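Long-range contacts in mandelate racemase/muconate lactonizing enzyme family protein (Roseovarius sp. TM1035, PDB 3T9P), which has no confirmed reaction but, as an enolase superfamily member, probably abstracts a proton next to a substrate carboxylate, most likely with a metal ion's help: residues Arg27-Cys32 against Arg40-Ser45; Thr76-Phe81 against Trp112-Lys117; Ala103-Asp108 against Asp280-Gly285; Asn33-Phe38 against Ser54-Asp59; Leu311-Met316 against Pro367-Glu372. All coordinates share one frame; numbering follows the deposited sequence.

Contact 1: residues Arg27-Cys32 against Arg40-Ser45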
# COMPACT_ATOMS: atom_id res chain seq x y z
N ARG A 27 16.53 20.45 -6.33
CA ARG A 27 17.22 19.23 -6.67
C ARG A 27 17.00 18.14 -5.62
O ARG A 27 16.91 18.42 -4.44
CB ARG A 27 18.72 19.49 -6.84
CG ARG A 27 19.52 18.27 -7.25
CD ARG A 27 20.95 18.58 -7.65
NE ARG A 27 21.02 19.38 -8.87
CZ ARG A 27 21.35 20.66 -8.90
NH1 ARG A 27 21.65 21.30 -7.77
NH2 ARG A 27 21.39 21.31 -10.05
N LEU A 28 16.81 16.95 -6.07
CA LEU A 28 16.67 15.79 -5.22
C LEU A 28 17.52 14.67 -5.78
O LEU A 28 17.33 14.30 -6.87
CB LEU A 28 15.20 15.36 -5.06
CG LEU A 28 14.30 16.25 -4.21
CD1 LEU A 28 12.88 16.06 -4.45
CD2 LEU A 28 14.56 16.24 -2.73
N GLU A 29 18.43 14.18 -4.96
CA GLU A 29 19.34 13.14 -5.30
C GLU A 29 19.22 11.92 -4.37
O GLU A 29 19.07 12.07 -3.22
CB GLU A 29 20.77 13.66 -5.20
CG GLU A 29 21.12 14.76 -6.07
CD GLU A 29 22.36 15.48 -5.59
OE1 GLU A 29 22.27 16.21 -4.63
OE2 GLU A 29 23.38 15.30 -6.20
N THR A 30 19.31 10.73 -4.94
CA THR A 30 19.33 9.50 -4.21
C THR A 30 20.62 8.68 -4.45
O THR A 30 21.14 8.64 -5.52
CB THR A 30 18.11 8.59 -4.54
OG1 THR A 30 18.11 8.27 -5.93
CG2 THR A 30 16.77 9.27 -4.11
N PHE A 31 21.11 8.05 -3.41
CA PHE A 31 22.24 7.20 -3.45
C PHE A 31 21.78 5.92 -2.76
O PHE A 31 21.50 5.93 -1.61
CB PHE A 31 23.42 7.79 -2.65
CG PHE A 31 23.87 9.17 -3.08
CD1 PHE A 31 23.16 10.27 -2.78
CD2 PHE A 31 25.06 9.35 -3.69
CE1 PHE A 31 23.60 11.50 -3.14
CE2 PHE A 31 25.46 10.58 -4.05
CZ PHE A 31 24.72 11.64 -3.78
N CYS A 32 21.75 4.81 -3.48
CA CYS A 32 21.25 3.55 -2.96
C CYS A 32 22.03 2.29 -3.28
O CYS A 32 22.84 2.28 -4.13
CB CYS A 32 19.81 3.36 -3.44
SG CYS A 32 19.60 3.46 -5.23
N ARG A 40 19.57 13.45 -0.81
CA ARG A 40 20.07 14.79 -0.65
C ARG A 40 19.16 15.79 -1.38
O ARG A 40 18.93 15.68 -2.54
CB ARG A 40 21.55 14.97 -1.06
CG ARG A 40 22.03 16.37 -0.86
CD ARG A 40 23.53 16.60 -1.07
NE ARG A 40 23.96 16.29 -2.41
CZ ARG A 40 25.18 15.96 -2.74
NH1 ARG A 40 26.14 15.96 -1.84
NH2 ARG A 40 25.44 15.62 -3.96
N VAL A 41 18.70 16.76 -0.65
CA VAL A 41 17.86 17.84 -1.14
C VAL A 41 18.69 19.12 -1.20
O VAL A 41 19.45 19.40 -0.32
CB VAL A 41 16.62 18.09 -0.28
CG1 VAL A 41 16.97 18.57 1.07
CG2 VAL A 41 15.63 19.04 -0.95
N THR A 42 18.54 19.85 -2.29
CA THR A 42 19.10 21.18 -2.48
C THR A 42 18.04 22.23 -2.81
O THR A 42 17.25 22.02 -3.68
CB THR A 42 20.17 21.18 -3.58
OG1 THR A 42 21.11 20.17 -3.35
CG2 THR A 42 20.88 22.52 -3.65
N THR A 43 18.02 23.34 -2.08
CA THR A 43 17.07 24.42 -2.32
C THR A 43 17.60 25.38 -3.38
O THR A 43 18.73 25.29 -3.73
CB THR A 43 16.71 25.24 -1.06
OG1 THR A 43 17.82 26.03 -0.68
CG2 THR A 43 16.27 24.35 0.07
N ASP A 44 16.77 26.31 -3.80
CA ASP A 44 17.15 27.35 -4.75
C ASP A 44 18.24 28.24 -4.17
O ASP A 44 18.98 28.79 -4.89
CB ASP A 44 16.00 28.15 -5.35
CG ASP A 44 15.04 28.69 -4.34
OD1 ASP A 44 15.25 28.66 -3.14
OD2 ASP A 44 14.01 29.14 -4.77
N SER A 45 18.30 28.36 -2.86
CA SER A 45 19.34 29.08 -2.17
C SER A 45 20.68 28.33 -2.09
O SER A 45 21.60 28.84 -1.54
CB SER A 45 18.89 29.44 -0.75
OG SER A 45 19.26 28.44 0.16
O HOH W 1 20.10 17.60 -4.11
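Arg40 meets Glu29 through both backbone and side chain. They are a hydrogen-bonded pair in the antiparallel hairpin of strands 25-32 and 37-43. Arg40 N donates to Glu29 O at 2.8 Å, and Glu29 N donates back to Arg40 O. Beside this ladder the two side chains run together on one face of the sheet. The guanidinium grips the carboxylate side-on. Arg40 NE reaches Glu29 OE1 at 2.8 Å, and Arg40 NH2 reaches Glu29 OE2 at 3.1 Å. Both oxygens lie close to the guanidinium plane. The carboxylate is turned, with the two planes 35° apart. The arginine chain leaves with CG anti to the backbone N (chi1 -180°) and bends at chi3 (61°), which brings NE alongside the carboxylate. The edge of the Phe31 ring points at one guanidinium face, with Phe31 CZ 4.0 Å from Arg40 NH2.

Val41 uses the other face of the sheet, which helix 98-119 covers. Its CG2 presses on Leu28 CD2 at 3.5 Å, tight for two methyls. Thr42 returns to the glutamate face and pairs with Arg27 by backbone bonds in both directions. A water accepts from Thr42 OG1 and donates to Glu29 OE1 at 2.6 Å and to Arg40 O at 2.7 Å. Thr42 OG1 is also bonded to Gln48, and Arg27 NE forms a salt bridge with Glu387.

Glu29 OE2 has a further partner in Tyr383 OH. Two arginine nitrogens, a water and a hydroxyl thus hold this buried carboxylate, which probably favours its ionised form.

Contact 2: residues Thr76-Phe81 against Trp112-Lys117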
# COMPACT_ATOMS: atom_id res chain seq x y z
N THR A 76 8.57 23.26 -5.12
CA THR A 76 7.63 23.56 -4.04
C THR A 76 8.36 24.19 -2.83
O THR A 76 9.57 24.14 -2.80
CB THR A 76 6.80 22.27 -3.54
OG1 THR A 76 7.72 21.36 -2.94
CG2 THR A 76 6.06 21.61 -4.73
N ASP A 77 7.61 24.66 -1.81
CA ASP A 77 8.15 25.32 -0.59
C ASP A 77 8.98 24.33 0.22
O ASP A 77 8.42 23.33 0.77
CB ASP A 77 6.93 25.86 0.22
CG ASP A 77 7.32 26.66 1.45
OD1 ASP A 77 8.51 26.70 1.90
OD2 ASP A 77 6.36 27.27 2.00
N ALA A 78 10.30 24.61 0.31
CA ALA A 78 11.24 23.75 1.07
C ALA A 78 11.09 23.85 2.56
O ALA A 78 11.56 22.91 3.27
CB ALA A 78 12.72 23.87 0.63
N LEU A 79 10.34 24.87 3.05
CA LEU A 79 10.29 25.10 4.50
C LEU A 79 8.93 24.84 5.14
O LEU A 79 8.77 24.95 6.36
CB LEU A 79 10.72 26.58 4.82
CG LEU A 79 12.20 26.89 4.41
CD1 LEU A 79 12.37 28.39 4.71
CD2 LEU A 79 13.13 26.03 5.22
N ASP A 80 7.93 24.56 4.33
CA ASP A 80 6.60 24.38 4.90
C ASP A 80 5.99 23.38 3.95
O ASP A 80 5.53 23.74 2.83
CB ASP A 80 5.80 25.66 4.93
CG ASP A 80 4.39 25.44 5.53
OD1 ASP A 80 4.18 24.42 6.21
OD2 ASP A 80 3.47 26.21 5.30
N PHE A 81 6.16 22.09 4.28
CA PHE A 81 5.92 21.05 3.21
C PHE A 81 4.88 20.00 3.61
O PHE A 81 4.67 19.03 2.88
CB PHE A 81 7.28 20.41 2.83
CG PHE A 81 7.94 19.62 3.95
CD1 PHE A 81 7.65 18.23 4.11
CD2 PHE A 81 8.89 20.22 4.82
CE1 PHE A 81 8.25 17.49 5.07
CE2 PHE A 81 9.54 19.47 5.81
CZ PHE A 81 9.22 18.07 5.95
N TRP A 112 13.61 17.98 6.79
CA TRP A 112 13.85 18.34 8.22
C TRP A 112 15.33 18.62 8.46
O TRP A 112 15.67 19.51 9.21
CB TRP A 112 13.33 17.21 9.17
CG TRP A 112 11.80 17.15 9.18
CD1 TRP A 112 10.97 16.17 8.63
CD2 TRP A 112 10.96 18.11 9.79
NE1 TRP A 112 9.66 16.46 8.89
CE2 TRP A 112 9.62 17.68 9.57
CE3 TRP A 112 11.21 19.31 10.52
CZ2 TRP A 112 8.52 18.42 10.04
CZ3 TRP A 112 10.10 20.08 10.94
CH2 TRP A 112 8.77 19.63 10.70
N ASP A 113 16.21 17.80 7.91
CA ASP A 113 17.66 17.97 8.14
C ASP A 113 18.10 19.30 7.50
O ASP A 113 18.87 20.03 8.08
CB ASP A 113 18.45 16.83 7.44
CG ASP A 113 19.99 16.85 7.83
OD1 ASP A 113 20.29 16.80 9.08
OD2 ASP A 113 20.86 16.92 6.85
N MET A 114 17.58 19.59 6.33
CA MET A 114 17.84 20.87 5.65
C MET A 114 17.46 22.05 6.52
O MET A 114 18.31 22.94 6.77
CB MET A 114 17.17 20.91 4.24
CG MET A 114 17.55 22.19 3.37
SD MET A 114 16.63 23.66 3.95
CE MET A 114 14.95 23.17 3.48
N ARG A 115 16.21 22.08 7.01
CA ARG A 115 15.73 23.17 7.86
C ARG A 115 16.50 23.23 9.17
O ARG A 115 16.87 24.29 9.61
CB ARG A 115 14.23 23.01 8.15
CG ARG A 115 13.66 24.15 8.96
CD ARG A 115 12.16 24.01 9.03
NE ARG A 115 11.71 24.94 10.04
CZ ARG A 115 10.55 24.89 10.66
NH1 ARG A 115 9.68 23.90 10.40
NH2 ARG A 115 10.27 25.79 11.58
N GLY A 116 16.86 22.09 9.73
CA GLY A 116 17.67 22.04 10.95
C GLY A 116 19.05 22.70 10.79
O GLY A 116 19.43 23.55 11.64
N LYS A 117 19.76 22.36 9.71
CA LYS A 117 21.07 23.00 9.37
C LYS A 117 20.95 24.47 9.04
O LYS A 117 21.81 25.26 9.38
CB LYS A 117 21.69 22.23 8.21
CG LYS A 117 22.25 20.87 8.80
CD LYS A 117 22.50 19.87 7.60
CE LYS A 117 23.22 18.63 8.11
NZ LYS A 117 23.37 17.58 7.12
O HOH W 2 9.86 21.97 7.82
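Phe81 and Trp112 form a T-shaped (edge-to-face) pair at one end of this contact. It joins the loop before helix 82-91 to helix 98-119 in the alpha-helical part of the N-terminal capping domain. The edge of Phe81 points at the five-membered ring of the indole. The ring centroids are 5.0 Å apart and the planes stand at 66°. Phe81 CZ is the atom that touches, 3.4 Å from Trp112 NE1. Phe81 holds CG between the backbone N and the carbonyl carbon (chi1 65°), and this turns the ring in toward the helix. The side chain of His288 meets both rings.

The other tight part is built on Met114. Its chain bends at chi2 and chi3, so the terminal methyl reaches the loop. Met114 CE lies 3.7 Å from Ala78 CB and 3.8 Å from Leu79 CD2. Thr43 of strand 37-43 packs on the same methyl, so sheet, loop and helix close together here.

The looser side is at Leu79 and Arg115, both partly exposed. Leu79 CD2 approaches the aliphatic stem at Arg115 CG only to 4.2 Å. The guanidinium makes no direct bond to the loop. Its NE pairs with Glu119, one helical turn further on. A water bridges instead: it accepts from Arg115 NH1 at 3.2 Å, at the guanidinium edge, and gives a weak bond to Leu79 O. The loop holds its own shape by an Asx turn, in which Leu79 N donates to Asp77 OD1 at 2.8 Å, from above the carboxylate plane.

Contact 3: residues Ala103-Asp108 against Asp280-Gly285. With FMT (formic acid), chain E.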
# COMPACT_ATOMS: atom_id res chain seq x y z
N ALA A 103 9.24 5.70 -0.05
CA ALA A 103 9.91 6.71 -0.84
C ALA A 103 9.75 8.16 -0.30
O ALA A 103 10.70 8.91 -0.21
CB ALA A 103 9.52 6.61 -2.27
N MET A 104 8.52 8.46 0.07
CA MET A 104 8.13 9.80 0.67
C MET A 104 8.98 10.14 1.88
O MET A 104 9.31 11.30 2.10
CB MET A 104 6.64 9.80 1.03
CG MET A 104 6.15 11.12 1.64
SD MET A 104 4.30 11.06 1.80
CE MET A 104 3.96 11.36 0.06
N THR A 105 9.32 9.14 2.68
CA THR A 105 10.16 9.34 3.85
C THR A 105 11.48 10.04 3.47
O THR A 105 11.96 10.82 4.27
CB THR A 105 10.46 7.99 4.56
OG1 THR A 105 9.22 7.43 4.99
CG2 THR A 105 11.45 8.10 5.68
N GLY A 106 12.05 9.69 2.32
CA GLY A 106 13.36 10.22 1.90
C GLY A 106 13.22 11.75 1.67
O GLY A 106 14.09 12.55 2.09
N LEU A 107 12.12 12.15 1.05
CA LEU A 107 11.80 13.60 0.92
C LEU A 107 11.59 14.30 2.29
O LEU A 107 12.20 15.33 2.58
CB LEU A 107 10.57 13.86 0.02
CG LEU A 107 10.10 15.38 -0.15
CD1 LEU A 107 11.09 16.22 -1.04
CD2 LEU A 107 8.83 15.36 -0.95
N ASP A 108 10.71 13.77 3.13
CA ASP A 108 10.44 14.40 4.42
C ASP A 108 11.70 14.52 5.27
O ASP A 108 12.00 15.63 5.82
CB ASP A 108 9.36 13.54 5.16
CG ASP A 108 9.15 13.96 6.60
OD1 ASP A 108 8.11 14.60 6.91
OD2 ASP A 108 10.04 13.60 7.43
N ASP A 280 6.35 3.27 12.43
CA ASP A 280 7.74 3.28 12.07
C ASP A 280 7.91 4.48 11.20
O ASP A 280 7.22 4.60 10.18
CB ASP A 280 8.07 1.96 11.27
CG ASP A 280 9.54 1.92 10.74
OD1 ASP A 280 9.87 2.68 9.83
OD2 ASP A 280 10.33 1.10 11.28
N VAL A 281 8.85 5.36 11.55
CA VAL A 281 8.97 6.68 10.84
C VAL A 281 9.09 6.44 9.28
O VAL A 281 8.49 7.16 8.41
CB VAL A 281 10.15 7.50 11.45
CG1 VAL A 281 10.47 8.76 10.54
CG2 VAL A 281 9.78 7.94 12.77
N MET A 282 9.92 5.48 8.94
CA MET A 282 10.32 5.28 7.51
C MET A 282 9.19 4.54 6.78
O MET A 282 8.97 4.84 5.64
CB MET A 282 11.59 4.37 7.38
CG MET A 282 12.88 5.07 7.58
SD MET A 282 13.00 6.62 8.56
CE MET A 282 14.58 7.26 7.92
N TYR A 283 8.47 3.59 7.40
CA TYR A 283 7.33 2.98 6.69
C TYR A 283 6.14 3.93 6.59
O TYR A 283 5.22 3.75 5.77
CB TYR A 283 6.86 1.69 7.41
CG TYR A 283 7.85 0.59 7.47
CD1 TYR A 283 8.72 0.35 6.42
CD2 TYR A 283 7.86 -0.30 8.58
CE1 TYR A 283 9.64 -0.76 6.45
CE2 TYR A 283 8.72 -1.39 8.63
CZ TYR A 283 9.61 -1.60 7.55
OH TYR A 283 10.45 -2.66 7.61
N MET A 284 6.09 4.88 7.50
CA MET A 284 4.93 5.82 7.56
C MET A 284 4.99 6.91 6.46
O MET A 284 3.97 7.54 6.13
CB MET A 284 5.05 6.65 8.86
CG MET A 284 4.27 5.99 10.01
SD MET A 284 2.54 5.58 9.66
CE MET A 284 1.90 7.13 9.08
N GLY A 285 6.20 7.19 5.95
CA GLY A 285 6.30 8.34 5.04
C GLY A 285 6.98 9.56 5.65
O GLY A 285 6.94 10.64 5.06
C FMT E . 11.89 -4.27 10.14
O1 FMT E . 12.34 -5.46 9.96
O2 FMT E . 10.72 -3.92 9.91
O HOH W 3 5.98 12.64 6.78
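Thr105 OG1 sits 2.7 Å from Met282 O, across the junction of the capping domain and the barrel domain. The hydroxyl's second carbonyl neighbour is Arg101 O of its own helix. Gly285 CA lies 3.1 Å from Thr105 OG1. With OG1 beside the backbone N (chi1 -62°), the methyl is turned onto Met282. Thr105 CG2 then lies 3.6 Å from Met282 SD, and the two side chains cross at about a right angle.

Gly285 ends the short helix 281-284 with a positive phi. Its carbonyl faces helix 98-119, with Gly285 O 3.5 Å from Met104 CG. A water donates to Gly285 O at 2.8 Å and, weakly, to Asp108 OD1. Asp108 also takes the backbone N-H groups of Met287 and His288.

Asp280 caps the short helix: Tyr283 N donates to Asp280 OD1 at 2.9 Å. Asp280 OD2 binds His307 ND1, consistent with the His-Asp dyad of mandelate racemase relatives. Tyr283 OH donates at 2.6 Å to O2 of a formic acid, probably from the crystallisation liquor, which Lys94 of the second subunit also binds. Hydroxyl and water give the buried Met282 and Gly285 carbonyls polar partners, so the seam can close over them.

Contact 4: residues Asn33-Phe38 against Ser54-Asp59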
# COMPACT_ATOMS: atom_id res chain seq x y z
N ASN A 33 21.74 1.28 -2.51
CA ASN A 33 21.98 -0.11 -2.74
C ASN A 33 20.64 -0.81 -2.46
O ASN A 33 19.68 -0.15 -2.25
CB ASN A 33 23.17 -0.72 -2.06
CG ASN A 33 23.05 -0.79 -0.54
OD1 ASN A 33 22.01 -0.81 0.04
ND2 ASN A 33 24.19 -0.83 0.07
N GLU A 34 20.59 -2.12 -2.54
CA GLU A 34 19.40 -2.86 -2.24
C GLU A 34 18.84 -2.62 -0.83
O GLU A 34 17.69 -2.74 -0.63
CB GLU A 34 19.61 -4.36 -2.41
CG GLU A 34 18.66 -4.97 -3.36
CD GLU A 34 19.04 -6.41 -3.90
OE1 GLU A 34 18.48 -7.39 -3.43
OE2 GLU A 34 19.87 -6.53 -4.80
N PHE A 35 19.71 -2.35 0.12
CA PHE A 35 19.35 -2.19 1.50
C PHE A 35 18.99 -0.78 1.93
O PHE A 35 18.15 -0.65 2.77
CB PHE A 35 20.38 -2.80 2.42
CG PHE A 35 20.49 -4.24 2.28
CD1 PHE A 35 19.55 -5.06 2.81
CD2 PHE A 35 21.46 -4.79 1.52
CE1 PHE A 35 19.64 -6.39 2.64
CE2 PHE A 35 21.54 -6.13 1.34
CZ PHE A 35 20.64 -6.91 1.88
N VAL A 36 19.63 0.24 1.39
CA VAL A 36 19.46 1.58 2.02
C VAL A 36 19.55 2.59 0.96
O VAL A 36 20.30 2.32 0.01
CB VAL A 36 20.58 1.92 3.09
CG1 VAL A 36 20.16 3.23 3.82
CG2 VAL A 36 20.65 0.90 4.11
N GLY A 37 18.85 3.74 1.06
CA GLY A 37 18.88 4.77 -0.01
C GLY A 37 18.91 6.07 0.79
O GLY A 37 17.94 6.35 1.53
N PHE A 38 19.95 6.89 0.62
CA PHE A 38 19.96 8.26 1.14
C PHE A 38 19.49 9.30 0.10
O PHE A 38 19.68 9.12 -1.08
CB PHE A 38 21.35 8.64 1.67
CG PHE A 38 21.78 7.79 2.81
CD1 PHE A 38 21.16 7.90 4.06
CD2 PHE A 38 22.78 6.84 2.63
CE1 PHE A 38 21.57 7.06 5.14
CE2 PHE A 38 23.23 6.03 3.69
CZ PHE A 38 22.60 6.12 4.94
N SER A 54 12.97 4.35 3.39
CA SER A 54 12.90 3.18 4.22
C SER A 54 13.97 2.16 3.76
O SER A 54 14.26 2.05 2.63
CB SER A 54 11.54 2.51 4.11
OG SER A 54 11.49 1.38 4.90
N THR A 55 14.54 1.47 4.71
CA THR A 55 15.41 0.37 4.39
C THR A 55 14.60 -0.79 3.73
O THR A 55 13.40 -0.84 3.82
CB THR A 55 16.14 -0.17 5.61
OG1 THR A 55 15.21 -0.39 6.67
CG2 THR A 55 17.25 0.76 6.06
N TYR A 56 15.32 -1.62 3.01
CA TYR A 56 14.85 -2.83 2.37
C TYR A 56 14.23 -2.60 0.98
O TYR A 56 13.30 -1.86 0.85
CB TYR A 56 13.99 -3.69 3.27
CG TYR A 56 14.63 -4.05 4.60
CD1 TYR A 56 15.76 -4.86 4.65
CD2 TYR A 56 14.13 -3.56 5.79
CE1 TYR A 56 16.35 -5.18 5.83
CE2 TYR A 56 14.71 -3.87 6.99
CZ TYR A 56 15.83 -4.66 7.01
OH TYR A 56 16.41 -4.98 8.16
N ASN A 57 14.78 -3.24 -0.03
CA ASN A 57 14.36 -3.05 -1.39
C ASN A 57 14.48 -1.55 -1.74
O ASN A 57 13.70 -1.00 -2.46
CB ASN A 57 12.96 -3.62 -1.64
CG ASN A 57 12.95 -5.14 -1.67
OD1 ASN A 57 12.05 -5.74 -1.14
ND2 ASN A 57 13.91 -5.74 -2.27
N ALA A 58 15.51 -0.92 -1.19
CA ALA A 58 15.75 0.50 -1.27
C ALA A 58 15.92 0.96 -2.72
O ALA A 58 15.54 2.02 -3.05
CB ALA A 58 16.93 0.97 -0.34
N ASP A 59 16.50 0.11 -3.53
CA ASP A 59 16.69 0.36 -4.94
C ASP A 59 15.33 0.53 -5.65
O ASP A 59 15.16 1.45 -6.36
CB ASP A 59 17.54 -0.71 -5.62
CG ASP A 59 16.96 -2.09 -5.56
OD1 ASP A 59 16.40 -2.46 -4.57
OD2 ASP A 59 17.10 -2.82 -6.49
O HOH W 4 16.86 2.99 2.83
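Phe35 O and Glu34 O each accept a backbone N-H from the facing loop. Tyr56 N reaches Phe35 O at 3.0 Å, nearly straight (171°). Ala58 N reaches Glu34 O at 2.9 Å. Both donors sit above the carbonyl planes. Ala58 CB pushes into the turn and lies 3.3 Å from Val36 N. Alongside, Val36 CG2 meets Thr55 CG2 at 3.9 Å, the two side chains pointing the same way. The edge of the Phe35 ring comes to Tyr56 CD1.

The turn is shaped from within. Asn33 OD1 takes Phe35 N at 2.8 Å and Val36 N at 2.9 Å, from opposite faces of its amide plane: an Asx turn that the second bond extends to an Asx motif. A water accepts from Gly37 N and donates weakly to Ser54 O. Further out, Thr55 OG1 binds Asn310, a link to the barrel domain. The two loops probably correspond to those that close over the barrel mouth in this superfamily.

At the outer end Glu34 and Asp59 lie side by side, and Asp59 OD1 touches Glu34 CG. Glu34 OE2 and Asp59 OD2 are 4.9 Å apart. Arg67 of the second subunit makes a salt bridge with Asp59 and a long, weak ion pair with Glu34. This arginine probably offsets the repulsion of the two carboxylates, which ties the loop pair to the dimer.

Contact 5: residues Leu311-Met316 against Pro367-Glu372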
# COMPACT_ATOMS: atom_id res chain seq x y z
N LEU A 311 20.05 0.05 12.51
CA LEU A 311 20.79 1.26 12.71
C LEU A 311 21.06 2.03 11.42
O LEU A 311 22.12 2.70 11.30
CB LEU A 311 22.03 1.05 13.60
CG LEU A 311 21.70 0.37 14.97
CD1 LEU A 311 23.00 0.15 15.85
CD2 LEU A 311 20.69 1.23 15.74
N SER A 312 20.06 2.01 10.50
CA SER A 312 20.07 3.04 9.49
C SER A 312 19.62 4.37 10.15
O SER A 312 19.61 4.44 11.36
CB SER A 312 19.19 2.62 8.36
OG SER A 312 17.82 2.75 8.71
N LEU A 313 19.22 5.37 9.39
CA LEU A 313 18.80 6.64 9.98
C LEU A 313 17.48 6.49 10.85
O LEU A 313 17.12 7.37 11.65
CB LEU A 313 18.55 7.60 8.83
CG LEU A 313 18.30 9.03 9.34
CD1 LEU A 313 19.52 9.57 9.96
CD2 LEU A 313 17.72 9.94 8.22
N VAL A 314 16.71 5.45 10.56
CA VAL A 314 15.42 5.27 11.26
C VAL A 314 15.59 5.40 12.80
O VAL A 314 14.74 5.94 13.49
CB VAL A 314 14.70 3.95 10.82
CG1 VAL A 314 15.51 2.66 11.26
CG2 VAL A 314 13.19 3.89 11.39
N THR A 315 16.67 4.87 13.35
CA THR A 315 16.83 4.95 14.78
C THR A 315 17.03 6.42 15.25
O THR A 315 16.34 6.86 16.21
CB THR A 315 17.91 3.93 15.31
OG1 THR A 315 17.42 2.60 15.06
CG2 THR A 315 18.17 4.07 16.96
N MET A 316 17.87 7.17 14.59
CA MET A 316 18.07 8.61 14.94
C MET A 316 16.78 9.43 14.72
O MET A 316 16.40 10.23 15.57
CB MET A 316 19.24 9.22 14.09
CG MET A 316 19.58 10.75 14.48
SD MET A 316 19.87 10.86 16.28
CE MET A 316 21.48 10.09 16.36
N PRO A 367 23.15 20.26 14.42
CA PRO A 367 21.91 20.66 13.66
C PRO A 367 21.35 19.52 12.80
O PRO A 367 22.14 18.64 12.43
CB PRO A 367 22.37 21.74 12.68
CG PRO A 367 23.70 22.28 13.23
CD PRO A 367 24.33 21.09 14.11
N GLY A 368 20.04 19.61 12.45
CA GLY A 368 19.33 18.55 11.69
C GLY A 368 19.36 17.25 12.48
O GLY A 368 19.12 17.27 13.67
N TRP A 369 19.66 16.11 11.82
CA TRP A 369 19.63 14.83 12.44
C TRP A 369 20.85 14.63 13.26
O TRP A 369 20.88 13.67 14.13
CB TRP A 369 19.58 13.67 11.44
CG TRP A 369 18.31 13.71 10.61
CD1 TRP A 369 18.22 13.82 9.23
CD2 TRP A 369 17.00 13.67 11.10
NE1 TRP A 369 16.86 13.87 8.85
CE2 TRP A 369 16.10 13.78 9.97
CE3 TRP A 369 16.45 13.53 12.36
CZ2 TRP A 369 14.72 13.77 10.10
CZ3 TRP A 369 15.01 13.53 12.50
CH2 TRP A 369 14.19 13.64 11.34
N GLY A 370 21.83 15.48 13.05
CA GLY A 370 23.12 15.34 13.76
C GLY A 370 23.97 14.16 13.32
O GLY A 370 24.66 13.58 14.17
N VAL A 371 23.92 13.75 12.05
CA VAL A 371 24.64 12.54 11.68
C VAL A 371 25.34 12.90 10.39
O VAL A 371 24.85 13.75 9.67
CB VAL A 371 23.76 11.23 11.44
CG1 VAL A 371 23.04 10.72 12.71
CG2 VAL A 371 22.83 11.32 10.23
N GLU A 372 26.46 12.25 10.10
CA GLU A 372 27.17 12.53 8.85
C GLU A 372 27.31 11.21 8.11
O GLU A 372 27.86 10.23 8.66
CB GLU A 372 28.53 13.20 9.13
CG GLU A 372 29.19 13.72 7.80
CD GLU A 372 30.68 14.11 8.01
OE1 GLU A 372 31.19 14.08 9.20
OE2 GLU A 372 31.33 14.41 6.96
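The first turn of helix 313-322, in the barrel domain, packs on a type II' beta turn that runs from Pro367 to Gly370. Leu313 and Met316 of the helix meet Trp369 and Val371, and the contact is almost wholly apolar. Leu313 forks between the two partners. Its CD2 methyl lies over one face of the indole as a CH-pi contact, 4.2 Å from the centroid of the five-membered ring of Trp369 and 20° off the ring normal. The nearest ring atom is Trp369 CD1, at 4.0 Å from Leu313 CD2. The other methyl, Leu313 CD1, rests on Val371 CG2 at 3.8 Å. Having CG anti to the backbone N (chi1 -171°) sends this fork out toward the turn.

Met316 follows one turn along the helix. Its CG approaches Trp369 O at 3.2 Å and Val371 CG1 at 3.9 Å. The chain then bends twice, and Met316 CE comes to Val371 CG1 at 4.0 Å. The two side chains meet tip to tip.

Trp369 NE1 donates to Thr109 O and Trp369 N to Asp113, both on helix 98-119 of the capping domain. Trp369 O is bonded to His320 NE2. The turn itself is held by a weak bond from Gly370 N to Pro367 O, 3.2 Å long, and has glycines with positive phi at both Gly368 and Gly370. Ser312 is the helix N-cap, though its bond to Val314 N is weak. A loop of the modified TIM barrel lies between a barrel helix and the capping domain, within the two-domain enolase superfamily fold.

Contacts 1, 2 and 4 lie in the N-terminal capping domain, and contact 5 in the barrel domain. Contact 3 crosses between them. Contacts 1 and 4 share strand 37-43, and their segments alternate along the chain. Contacts 2 and 3 share helix 98-119, with centres about 15 Å apart. Contact 1 touches contact 2 through Thr43, centre to centre about 12 Å. Contact 3 is equally far from contact 4, touching it at Ser54. Contact 5 comes last in the chain, yet it reaches contact 2 through Asp113 and contact 4 through Thr55. The capping domain is therefore fixed to the barrel at several points, with helix 98-119 contributing to two of the contacts.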